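Local coordinates for NAD-dependent dehydrogenase (Rhizobium meliloti, PDB 4Z0P), which reduces glyoxylate and hydroxypyruvate with NADPH as the hydride donor, as a member of the D-isomer-specific 2-hydroxyacid dehydrogenase family, at residues A[144-149]-A[189-194]. Residues are numbered along the deposited sequence; the frame is centred on the assembly and turned at random.
With NDP (NADPH dihydro-nicotinamide-adenine-dinucleotide phosphate), chain H.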
ATOM      1  N   GLY A 144      12.068  -2.112   9.666  1.00 19.24           N
ATOM      2  CA  GLY A 144      12.482  -1.737  11.009  1.00 20.98           C
ATOM      3  C   GLY A 144      11.978  -0.339  11.285  1.00 21.40           C
ATOM      4  O   GLY A 144      12.317   0.574  10.544  1.00 21.02           O
ATOM      5  N   ILE A 145      11.188  -0.170  12.343  1.00 19.66           N
ATOM      6  CA  ILE A 145      10.594   1.122  12.661  1.00 18.52           C
ATOM      7  C   ILE A 145      11.270   1.718  13.874  1.00 20.63           C
ATOM      8  O   ILE A 145      11.311   1.082  14.933  1.00 20.36           O
ATOM      9  CB  ILE A 145       9.082   0.996  12.925  1.00 17.19           C
ATOM     10  CG1 ILE A 145       8.378   0.442  11.675  1.00 19.82           C
ATOM     11  CG2 ILE A 145       8.505   2.362  13.296  1.00 22.64           C
ATOM     12  CD1 ILE A 145       6.988  -0.059  11.948  1.00 25.46           C
ATOM     13  N   MET A 146      11.850   2.916  13.696  1.00 19.93           N
ATOM     14  CA  MET A 146      12.399   3.700  14.802  1.00 20.19           C
ATOM     15  C   MET A 146      11.309   4.654  15.303  1.00 23.25           C
ATOM     16  O   MET A 146      10.877   5.557  14.579  1.00 21.11           O
ATOM     17  CB  MET A 146      13.657   4.438  14.392  1.00 22.62           C
ATOM     18  CG  MET A 146      14.840   3.505  14.205  1.00 20.88           C
ATOM     19  SD  MET A 146      16.336   4.207  13.518  1.00 22.70           S
ATOM     20  CE  MET A 146      16.828   5.315  14.802  1.00 21.73           C
ATOM     21  N   GLY A 147      10.899   4.438  16.561  1.00 21.81           N
ATOM     22  CA  GLY A 147       9.763   5.120  17.188  1.00 22.89           C
ATOM     23  C   GLY A 147       8.602   4.166  17.319  1.00 22.69           C
ATOM     24  O   GLY A 147       7.965   3.838  16.323  1.00 26.10           O
ATOM     25  N   MET A 148       8.350   3.690  18.530  1.00 21.51           N
ATOM     26  CA  MET A 148       7.337   2.669  18.832  0.50 23.52           C
ATOM     27  C   MET A 148       6.225   3.269  19.682  1.00 23.40           C
ATOM     28  O   MET A 148       5.822   2.689  20.695  1.00 23.93           O
ATOM     29  CB  MET A 148       7.984   1.508  19.602  0.50 24.28           C
ATOM     30  CG  MET A 148       8.763   0.543  18.739  0.50 28.81           C
ATOM     31  SD  MET A 148       7.631  -0.524  17.836  0.50 27.23           S
ATOM     32  CE  MET A 148       7.571   0.284  16.242  0.50 18.24           C
ATOM     33  N   GLY A 149       5.753   4.437  19.284  1.00 22.62           N
ATOM     34  CA  GLY A 149       4.695   5.113  19.985  1.00 24.87           C
ATOM     35  C   GLY A 149       3.358   4.849  19.328  1.00 23.57           C
ATOM     36  O   GLY A 149       3.136   3.786  18.729  1.00 20.86           O
ATOM     37  N   ALA A 189      22.058  -3.749  16.535  1.00 24.68           N
ATOM     38  CA  ALA A 189      21.525  -5.067  16.181  1.00 27.05           C
ATOM     39  C   ALA A 189      20.259  -4.913  15.332  1.00 23.85           C
ATOM     40  O   ALA A 189      20.065  -5.617  14.331  1.00 26.31           O
ATOM     41  CB  ALA A 189      21.241  -5.868  17.439  1.00 33.15           C
ATOM     42  N   PHE A 190      19.402  -3.982  15.748  1.00 24.37           N
ATOM     43  CA  PHE A 190      18.195  -3.625  15.007  1.00 23.89           C
ATOM     44  C   PHE A 190      18.505  -3.146  13.585  1.00 22.74           C
ATOM     45  O   PHE A 190      17.918  -3.645  12.631  1.00 21.82           O
ATOM     46  CB  PHE A 190      17.373  -2.606  15.823  1.00 23.92           C
ATOM     47  CG  PHE A 190      16.399  -1.785  15.019  1.00 21.83           C
ATOM     48  CD1 PHE A 190      16.804  -0.601  14.436  1.00 22.37           C
ATOM     49  CD2 PHE A 190      15.062  -2.150  14.912  1.00 22.89           C
ATOM     50  CE1 PHE A 190      15.906   0.165  13.697  1.00 22.92           C
ATOM     51  CE2 PHE A 190      14.160  -1.365  14.196  1.00 21.24           C
ATOM     52  CZ  PHE A 190      14.588  -0.212  13.583  1.00 21.47           C
ATOM     53  N   LEU A 191      19.444  -2.217  13.438  1.00 21.12           N
ATOM     54  CA  LEU A 191      19.800  -1.692  12.106  1.00 22.16           C
ATOM     55  C   LEU A 191      20.318  -2.790  11.191  1.00 23.02           C
ATOM     56  O   LEU A 191      19.929  -2.856  10.025  1.00 22.03           O
ATOM     57  CB  LEU A 191      20.850  -0.586  12.225  1.00 22.58           C
ATOM     58  CG  LEU A 191      20.390   0.694  12.916  1.00 24.45           C
ATOM     59  CD1 LEU A 191      21.587   1.578  13.231  1.00 23.17           C
ATOM     60  CD2 LEU A 191      19.372   1.462  12.072  1.00 21.78           C
ATOM     61  N   GLY A 192      21.171  -3.673  11.717  1.00 23.25           N
ATOM     62  CA  GLY A 192      21.767  -4.726  10.912  1.00 23.49           C
ATOM     63  C   GLY A 192      20.781  -5.737  10.354  1.00 23.15           C
ATOM     64  O   GLY A 192      21.089  -6.423   9.385  1.00 24.71           O
ATOM     65  N   ARG A 193      19.592  -5.817  10.952  1.00 23.48           N
ATOM     66  CA  ARG A 193      18.502  -6.665  10.460  1.00 24.44           C
ATOM     67  C   ARG A 193      17.529  -5.949   9.518  1.00 25.09           C
ATOM     68  O   ARG A 193      16.701  -6.611   8.896  1.00 25.30           O
ATOM     69  CB  ARG A 193      17.668  -7.167  11.631  1.00 26.47           C
ATOM     70  CG  ARG A 193      18.385  -8.143  12.527  1.00 30.94           C
ATOM     71  CD  ARG A 193      17.442  -8.599  13.626  1.00 34.79           C
ATOM     72  NE  ARG A 193      16.305  -9.345  13.095  1.00 34.68           N
ATOM     73  CZ  ARG A 193      15.257  -9.757  13.808  1.00 39.84           C
ATOM     74  NH1 ARG A 193      15.154  -9.475  15.101  1.00 31.81           N
ATOM     75  NH2 ARG A 193      14.292 -10.449  13.227  1.00 36.97           N
ATOM     76  N   THR A 194      17.635  -4.627   9.396  1.00 21.13           N
ATOM     77  CA  THR A 194      16.612  -3.833   8.755  1.00 18.57           C
ATOM     78  C   THR A 194      16.911  -3.608   7.284  1.00 22.59           C
ATOM     79  O   THR A 194      17.957  -3.097   6.946  1.00 21.69           O
ATOM     80  CB  THR A 194      16.443  -2.485   9.480  1.00 21.82           C
ATOM     81  OG1 THR A 194      15.935  -2.754  10.791  1.00 21.95           O
ATOM     82  CG2 THR A 194      15.465  -1.579   8.727  1.00 20.13           C
TER
HETATM   83  PA  NDP H 407       4.728   9.042  20.485  1.00 22.22           P
HETATM   84  O1A NDP H 407       5.151  10.009  21.580  1.00 23.33           O
HETATM   85  O2A NDP H 407       3.530   8.191  20.744  1.00 20.98           O
HETATM   86  O5B NDP H 407       5.975   8.102  20.219  1.00 22.21           O
HETATM   87  C5B NDP H 407       7.309   8.559  20.142  1.00 22.18           C
HETATM   88  C4B NDP H 407       8.214   7.358  20.132  1.00 20.95           C
HETATM   89  O4B NDP H 407       9.535   7.832  19.884  1.00 22.00           O
HETATM   90  C3B NDP H 407       8.264   6.600  21.457  1.00 26.81           C
HETATM   91  O3B NDP H 407       8.384   5.214  21.157  1.00 25.11           O
HETATM   92  C2B NDP H 407       9.532   7.120  22.100  1.00 21.31           C
HETATM   93  O2B NDP H 407      10.161   6.224  22.996  1.00 25.18           O
HETATM   94  C1B NDP H 407      10.391   7.291  20.875  1.00 22.35           C
HETATM   95  N9A NDP H 407      11.519   8.189  21.171  1.00 22.60           N
HETATM   96  C8A NDP H 407      11.527   9.507  21.453  1.00 23.91           C
HETATM   97  N7A NDP H 407      12.728   9.995  21.669  1.00 24.20           N
HETATM   98  C5A NDP H 407      13.552   8.916  21.515  1.00 21.99           C
HETATM   99  C6A NDP H 407      14.947   8.748  21.632  1.00 27.11           C
HETATM  100  N6A NDP H 407      15.783   9.771  21.925  1.00 25.74           N
HETATM  101  N1A NDP H 407      15.470   7.509  21.416  1.00 26.72           N
HETATM  102  C2A NDP H 407      14.639   6.498  21.123  1.00 29.50           C
HETATM  103  N3A NDP H 407      13.308   6.536  20.998  1.00 22.91           N
HETATM  104  C4A NDP H 407      12.824   7.790  21.197  1.00 21.86           C
HETATM  105  O3  NDP H 407       4.590   9.968  19.169  1.00 20.43           O
HETATM  106  PN  NDP H 407       3.643   9.563  17.915  1.00 21.03           P
HETATM  107  O1N NDP H 407       3.885   8.145  17.522  1.00 21.42           O
HETATM  108  O2N NDP H 407       2.247  10.018  18.155  1.00 19.75           O
HETATM  109  O5D NDP H 407       4.237  10.592  16.856  1.00 20.48           O
HETATM  110  C5D NDP H 407       5.585  10.466  16.451  1.00 19.33           C
HETATM  111  C4D NDP H 407       6.013  11.668  15.623  1.00 20.88           C
HETATM  112  O4D NDP H 407       5.477  11.580  14.301  1.00 20.78           O
HETATM  113  C3D NDP H 407       5.525  13.031  16.092  1.00 21.22           C
HETATM  114  O3D NDP H 407       6.336  13.518  17.181  1.00 21.88           O
HETATM  115  C2D NDP H 407       5.617  13.924  14.871  1.00 19.17           C
HETATM  116  O2D NDP H 407       6.901  14.570  14.813  1.00 21.64           O
HETATM  117  C1D NDP H 407       5.523  12.878  13.730  1.00 19.03           C
HETATM  118  N1N NDP H 407       4.344  13.068  12.882  1.00 18.19           N
HETATM  119  C2N NDP H 407       4.478  13.384  11.535  1.00 19.14           C
HETATM  120  C3N NDP H 407       3.395  13.546  10.724  1.00 19.34           C
HETATM  121  C7N NDP H 407       3.505  13.734   9.240  1.00 19.89           C
HETATM  122  O7N NDP H 407       2.497  14.145   8.630  1.00 21.15           O
HETATM  123  N7N NDP H 407       4.641  13.488   8.624  1.00 18.97           N
HETATM  124  C4N NDP H 407       2.034  13.444  11.304  1.00 21.07           C
HETATM  125  C5N NDP H 407       1.985  13.125  12.752  1.00 19.76           C
HETATM  126  C6N NDP H 407       3.077  12.929  13.467  1.00 19.04           C
HETATM  127  P2B NDP H 407       9.550   5.943  24.459  1.00 37.25           P
HETATM  128  O1X NDP H 407       8.325   5.108  24.186  1.00 63.70           O
HETATM  129  O2X NDP H 407      10.674   5.161  25.116  1.00 36.38           O
HETATM  130  O3X NDP H 407       9.269   7.262  25.074  1.00 31.15           O
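Phe190 sends its ring from the middle of the short helix 187-193 onto the backbone of Gly144 and Ile145, in an inner strand, 142-146, of the parallel Rossmann sheet. Its CG lies anti to the backbone N (chi1 159°), and the far end of the ring leads: CZ stops 3.5 Å from Gly144 C, while Ile145 N meets the rim close to the ring plane, 3.6 Å from CZ. Glycine suits position 144 because a CB there would collide with both Phe190 CZ and Thr194 OG1. Beyond Gly144, the thioether chain of Met146 crosses the ring obliquely, its CG 3.5 Å from Phe190 CE1. The sulfur adds a Met-aromatic contact, SD lying 5.3 Å from the ring centroid and 70° off its normal. Unbranched at CB and flexible, methionine can pass obliquely by CE1 and still bring SD to Leu191 CD2, at a looser 4.3 Å.

Thr194 serves two purposes. Its CG2 packs 3.6 Å from Gly144 N, whereas OG1 sits over one face of the Phe190 ring and donates a 2.8 Å hydrogen bond to Phe190 O. That donor stands 42° out of the carbonyl plane, and Arg193 N approaches the same oxygen from the opposite face, so two donors grip it. Trp169 and Leu197, from the flanking strands, also touch Phe190.

Past Met146 the chain leaves the strand in a loop consistent with GxGxxG dinucleotide binding: a CB on Gly147 would press on the preceding carbonyl O, one on Gly149 would hit NDP O5B, and Met148 N makes a weak hydrogen bond to NDP O3B. No hydrogen bond joins the two segments; the strand's backbone bonds to its sheet neighbours, so helix and strand depend on close apolar and sulfur-aromatic fit.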